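3-oxoacyl-(acyl-carrier protein) synthase II (Thermus thermophilus, PDB 1J3N) probably catalyses the decarboxylative condensation of acyl chains with malonyl-ACP that lengthens fatty acids by two carbons, working as a homodimer. Local coordinates at residues 10-15 / 72-77; 111-116 / 192-197. All coordinates share one frame; numbering follows the deposited sequence.

In the fold
From the N terminus, strand 4-13 enters the main sheet, and helix 70-86 later returns to it to close contact 1; 56 residues separate segments 10-15 and 72-77, among them helix 19-28 and the small antiparallel pair 33-35 and 48-50. Contact 2 opens only after this, at helix 109-122, and closes a 75-residue loop where the chain leaves strand 182-189 and starts helix 194-202. The two loops therefore follow in series, neither nested nor crossed. The centres of contacts 1 and 2 lie about 19 Å apart and their nearest atoms about 7 Å, so the two do not touch. Contact 1 joins sheet to helix deep in the N-terminal half of the synthase, whereas contact 2 links two helices near the partner subunit.

Contact 1. Residues 10-15 / 72-77; sequences GALTPI and VQYALI
The hydroxyl OH of Tyr74 is hydrogen-bonded to Arg70 NH1, one turn back on helix 70-86, and more weakly to Glu231 OE1; the ring it ends is met near its root by Leu12 of strand 4-13. Across the two segments the contact is wholly apolar. With CG anti to the backbone N (chi1 -173°), Leu12 reaches from the strand toward the helix and presents its two methyls. CD2 does most of the touching: it comes obliquely to the ring, 3.7 Å from Tyr74 CD1, and equally near the backbone, 3.7 Å from Tyr74 CA. The same methyl, Leu12 CD2, lies 4.0 Å from Ile77 CG2, so it fills the notch between two helix residues three apart. Leu12 CD1 adds a looser approach, 4.2 Å from Ile77 CG2. The Leu12 and Tyr74 side chains cross at about a right angle, which brings a methyl rather than the length of the chain against the aromatic group. Together the segments bury 146 Å². Leu12 is paired through its backbone with Ala233 of the adjacent antiparallel strand, and its neighbour Ala11 points away from helix 70-86 to pack on Phe22 of helix 19-28. Ala75, whose CB points away from strand 4-13, meets Ala140 of helix 139-148 and Thr188 of strand 182-189, so helix 70-86 packs on the sheet with helix 139-148 beside it, consistent with the thiolase fold.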
loop_
_atom_site.group_PDB
_atom_site.type_symbol
_atom_site.label_atom_id
_atom_site.label_comp_id
_atom_site.label_asym_id
_atom_site.label_seq_id
_atom_site.Cartn_x
_atom_site.Cartn_y
_atom_site.Cartn_z
ATOM N N GLY A 10 7.477 8.482 17.454
ATOM C CA GLY A 10 7.402 7.181 18.093
ATOM C C GLY A 10 8.427 6.307 17.404
ATOM O O GLY A 10 8.210 5.857 16.281
ATOM N N ALA A 11 9.550 6.079 18.071
ATOM C CA ALA A 11 10.623 5.282 17.499
ATOM C C ALA A 11 10.882 3.973 18.237
ATOM O O ALA A 11 11.082 3.965 19.450
ATOM C CB ALA A 11 11.908 6.111 17.467
ATOM N N LEU A 12 10.866 2.871 17.492
ATOM C CA LEU A 12 11.148 1.553 18.057
ATOM C C LEU A 12 12.299 1.042 17.196
ATOM O O LEU A 12 12.079 0.520 16.105
ATOM C CB LEU A 12 9.929 0.634 17.932
ATOM C CG LEU A 12 10.034 -0.723 18.632
ATOM C CD1 LEU A 12 10.311 -0.524 20.120
ATOM C CD2 LEU A 12 8.748 -1.502 18.434
ATOM N N THR A 13 13.528 1.195 17.684
ATOM C CA THR A 13 14.698 0.801 16.902
ATOM C C THR A 13 15.700 -0.130 17.562
ATOM O O THR A 13 15.656 -0.360 18.771
ATOM C CB THR A 13 15.485 2.055 16.443
ATOM O OG1 THR A 13 16.361 2.486 17.496
ATOM C CG2 THR A 13 14.527 3.181 16.114
ATOM N N PRO A 14 16.627 -0.684 16.756
ATOM C CA PRO A 14 17.685 -1.598 17.197
ATOM C C PRO A 14 18.701 -0.970 18.159
ATOM O O PRO A 14 19.518 -1.677 18.742
ATOM C CB PRO A 14 18.336 -2.029 15.884
ATOM C CG PRO A 14 17.188 -2.047 14.945
ATOM C CD PRO A 14 16.494 -0.733 15.289
ATOM N N ILE A 15 18.660 0.350 18.322
ATOM C CA ILE A 15 19.596 1.010 19.235
ATOM C C ILE A 15 18.882 1.851 20.278
ATOM O O ILE A 15 19.504 2.657 20.964
ATOM C CB ILE A 15 20.596 1.912 18.487
ATOM C CG1 ILE A 15 19.868 3.087 17.831
ATOM C CG2 ILE A 15 21.341 1.101 17.442
ATOM C CD1 ILE A 15 20.804 3.985 17.007
ATOM N N VAL A 72 2.709 -5.909 13.541
ATOM C CA VAL A 72 1.604 -5.117 14.056
ATOM C C VAL A 72 1.953 -4.734 15.501
ATOM O O VAL A 72 1.620 -3.644 15.960
ATOM C CB VAL A 72 0.272 -5.908 14.001
ATOM C CG1 VAL A 72 -0.791 -5.213 14.843
ATOM C CG2 VAL A 72 -0.214 -6.008 12.539
ATOM N N GLN A 73 2.645 -5.626 16.211
ATOM C CA GLN A 73 3.043 -5.330 17.580
ATOM C C GLN A 73 3.966 -4.105 17.608
ATOM O O GLN A 73 3.835 -3.237 18.461
ATOM C CB GLN A 73 3.743 -6.538 18.206
ATOM C CG GLN A 73 2.781 -7.616 18.683
ATOM C CD GLN A 73 3.490 -8.749 19.392
ATOM O OE1 GLN A 73 4.398 -8.521 20.195
ATOM N NE2 GLN A 73 3.072 -9.980 19.111
ATOM N N TYR A 74 4.896 -4.034 16.667
ATOM C CA TYR A 74 5.807 -2.900 16.608
ATOM C C TYR A 74 5.064 -1.617 16.253
ATOM O O TYR A 74 5.310 -0.562 16.839
ATOM C CB TYR A 74 6.912 -3.149 15.581
ATOM C CG TYR A 74 7.891 -4.242 15.955
ATOM C CD1 TYR A 74 7.853 -4.849 17.213
ATOM C CD2 TYR A 74 8.872 -4.656 15.054
ATOM C CE1 TYR A 74 8.767 -5.837 17.565
ATOM C CE2 TYR A 74 9.793 -5.644 15.399
ATOM C CZ TYR A 74 9.734 -6.227 16.656
ATOM O OH TYR A 74 10.652 -7.198 17.009
ATOM N N ALA A 75 4.148 -1.695 15.298
ATOM C CA ALA A 75 3.396 -0.499 14.903
ATOM C C ALA A 75 2.570 0.084 16.053
ATOM O O ALA A 75 2.511 1.303 16.226
ATOM C CB ALA A 75 2.495 -0.817 13.738
ATOM N N LEU A 76 1.919 -0.782 16.827
ATOM C CA LEU A 76 1.102 -0.326 17.952
ATOM C C LEU A 76 1.979 0.317 19.022
ATOM O O LEU A 76 1.610 1.331 19.619
ATOM C CB LEU A 76 0.300 -1.502 18.535
ATOM C CG LEU A 76 -0.855 -1.983 17.648
ATOM C CD1 LEU A 76 -1.459 -3.272 18.178
ATOM C CD2 LEU A 76 -1.909 -0.891 17.595
ATOM N N ILE A 77 3.153 -0.262 19.249
ATOM C CA ILE A 77 4.081 0.267 20.237
ATOM C C ILE A 77 4.601 1.638 19.794
ATOM O O ILE A 77 4.646 2.579 20.591
ATOM C CB ILE A 77 5.272 -0.696 20.451
ATOM C CG1 ILE A 77 4.780 -1.983 21.118
ATOM C CG2 ILE A 77 6.357 -0.015 21.292
ATOM C CD1 ILE A 77 5.840 -3.085 21.184
#

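Contact 2. Residues 111-116 / 192-197; sequences TWEAQS and ITPMAI
Glu113 and Thr193 are brought together by their torsions: Glu113 has CG anti to its carbonyl carbon (chi1 -64°) and an extended chain beyond, which carries the carboxylate from helix 109-122 to the start of helix 194-202, while Thr193 sets OG1 between its backbone N and carbonyl carbon (chi1 72°), facing that carboxylate. One oxygen, OE1, takes both bonds. Met195 N gives a hydrogen bond of 2.9 Å to Glu113 OE1, arriving on the syn side but tilted from the carboxylate plane. Thr193 OG1 donates to Glu113 OE1 over 2.8 Å from above that plane, 47° out of it and on the opposite face from Met195 N. The other oxygen comes up against the proline ring at CD, Glu113 OE2 to Pro194 CD 3.4 Å. Packing is tight beside the bonds, since Glu113 OE1 is only 3.0 Å from Met195 CB, and the Glu113 and Met195 side chains run antiparallel alongside one another. Thr193 is also the N-cap of its helix, where its OG1 accepts a weak bond of 3.4 Å from Ala196 N. A glutamine in place of Glu113 would probably leave this helix start without the negative charge that faces it. The neighbourhood belongs to the dimer interface: Pro194 packs on Phe119 of the second subunit, and Trp112 stacks on Trp112 of that subunit. Placed at a helix N terminus and gripped by a backbone N-H and a hydroxyl, the buried carboxylate is likely to be stabilised as an anion, and because it accepts from Met195 N in the first turn of helix 194-202 it probably adds to what Thr193 does as N-cap.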
loop_
_atom_site.group_PDB
_atom_site.type_symbol
_atom_site.label_atom_id
_atom_site.label_comp_id
_atom_site.label_asym_id
_atom_site.label_seq_id
_atom_site.Cartn_x
_atom_site.Cartn_y
_atom_site.Cartn_z
ATOM N N THR A 111 4.069 -15.019 10.817
ATOM C CA THR A 111 2.785 -15.685 10.643
ATOM C C THR A 111 2.791 -16.522 9.371
ATOM O O THR A 111 2.246 -17.629 9.335
ATOM C CB THR A 111 1.627 -14.653 10.585
ATOM O OG1 THR A 111 1.513 -13.998 11.854
ATOM C CG2 THR A 111 0.304 -15.342 10.256
ATOM N N TRP A 112 3.418 -15.996 8.325
ATOM C CA TRP A 112 3.498 -16.717 7.066
ATOM C C TRP A 112 4.228 -18.047 7.250
ATOM O O TRP A 112 3.814 -19.069 6.703
ATOM C CB TRP A 112 4.219 -15.877 6.005
ATOM C CG TRP A 112 3.302 -15.057 5.129
ATOM C CD1 TRP A 112 3.173 -13.694 5.113
ATOM C CD2 TRP A 112 2.443 -15.553 4.093
ATOM N NE1 TRP A 112 2.292 -13.312 4.123
ATOM C CE2 TRP A 112 1.829 -14.433 3.484
ATOM C CE3 TRP A 112 2.133 -16.834 3.622
ATOM C CZ2 TRP A 112 0.924 -14.558 2.418
ATOM C CZ3 TRP A 112 1.230 -16.961 2.561
ATOM C CH2 TRP A 112 0.638 -15.826 1.973
ATOM N N GLU A 113 5.314 -18.037 8.020
ATOM C CA GLU A 113 6.080 -19.265 8.250
ATOM C C GLU A 113 5.318 -20.244 9.131
ATOM O O GLU A 113 5.299 -21.443 8.861
ATOM C CB GLU A 113 7.428 -18.949 8.903
ATOM C CG GLU A 113 8.357 -18.112 8.030
ATOM C CD GLU A 113 9.764 -18.027 8.592
ATOM O OE1 GLU A 113 10.601 -17.311 8.002
ATOM O OE2 GLU A 113 10.034 -18.679 9.623
ATOM N N ALA A 114 4.685 -19.727 10.179
ATOM C CA ALA A 114 3.930 -20.564 11.105
ATOM C C ALA A 114 2.735 -21.243 10.436
ATOM O O ALA A 114 2.566 -22.454 10.543
ATOM C CB ALA A 114 3.460 -19.731 12.297
ATOM N N GLN A 115 1.918 -20.466 9.734
ATOM C CA GLN A 115 0.742 -21.014 9.074
ATOM C C GLN A 115 1.054 -21.841 7.828
ATOM O O GLN A 115 0.379 -22.836 7.560
ATOM C CB GLN A 115 -0.247 -19.888 8.747
ATOM C CG GLN A 115 -0.843 -19.244 9.994
ATOM C CD GLN A 115 -1.518 -20.257 10.907
ATOM O OE1 GLN A 115 -2.349 -21.051 10.462
ATOM N NE2 GLN A 115 -1.171 -20.226 12.194
ATOM N N SER A 116 2.061 -21.447 7.060
ATOM C CA SER A 116 2.408 -22.233 5.883
ATOM C C SER A 116 2.852 -23.613 6.370
ATOM O O SER A 116 2.689 -24.614 5.671
ATOM C CB SER A 116 3.536 -21.562 5.090
ATOM O OG SER A 116 4.768 -21.669 5.769
ATOM N N ILE A 192 12.884 -10.448 10.525
ATOM C CA ILE A 192 14.078 -11.162 10.947
ATOM C C ILE A 192 13.608 -12.588 11.209
ATOM O O ILE A 192 13.304 -12.969 12.346
ATOM C CB ILE A 192 14.698 -10.545 12.223
ATOM C CG1 ILE A 192 15.192 -9.124 11.912
ATOM C CG2 ILE A 192 15.861 -11.410 12.715
ATOM C CD1 ILE A 192 15.943 -8.438 13.061
ATOM N N THR A 193 13.500 -13.351 10.125
ATOM C CA THR A 193 13.060 -14.736 10.185
ATOM C C THR A 193 13.935 -15.590 9.268
ATOM O O THR A 193 14.638 -15.073 8.389
ATOM C CB THR A 193 11.562 -14.871 9.780
ATOM O OG1 THR A 193 11.411 -14.661 8.370
ATOM C CG2 THR A 193 10.722 -13.854 10.521
ATOM N N PRO A 194 13.919 -16.912 9.469
ATOM C CA PRO A 194 14.729 -17.822 8.648
ATOM C C PRO A 194 14.493 -17.653 7.152
ATOM O O PRO A 194 15.440 -17.550 6.363
ATOM C CB PRO A 194 14.298 -19.206 9.132
ATOM C CG PRO A 194 13.875 -18.967 10.554
ATOM C CD PRO A 194 13.159 -17.646 10.498
ATOM N N MET A 195 13.220 -17.615 6.771
ATOM C CA MET A 195 12.846 -17.497 5.366
ATOM C C MET A 195 13.157 -16.167 4.696
ATOM O O MET A 195 13.470 -16.138 3.513
ATOM C CB MET A 195 11.359 -17.818 5.194
ATOM C CG MET A 195 10.848 -17.662 3.770
ATOM S SD MET A 195 9.209 -18.386 3.582
ATOM C CE MET A 195 9.256 -18.844 1.867
ATOM N N ALA A 196 13.061 -15.072 5.438
ATOM C CA ALA A 196 13.328 -13.749 4.869
ATOM C C ALA A 196 14.823 -13.473 4.739
ATOM O O ALA A 196 15.284 -12.984 3.710
ATOM C CB ALA A 196 12.680 -12.676 5.719
ATOM N N ILE A 197 15.579 -13.768 5.787
ATOM C CA ILE A 197 17.012 -13.549 5.726
ATOM C C ILE A 197 17.582 -14.551 4.732
ATOM O O ILE A 197 18.550 -14.267 4.027
ATOM C CB ILE A 197 17.667 -13.718 7.115
ATOM C CG1 ILE A 197 17.160 -12.606 8.044
ATOM C CG2 ILE A 197 19.194 -13.668 6.992
ATOM C CD1 ILE A 197 17.831 -12.544 9.394
#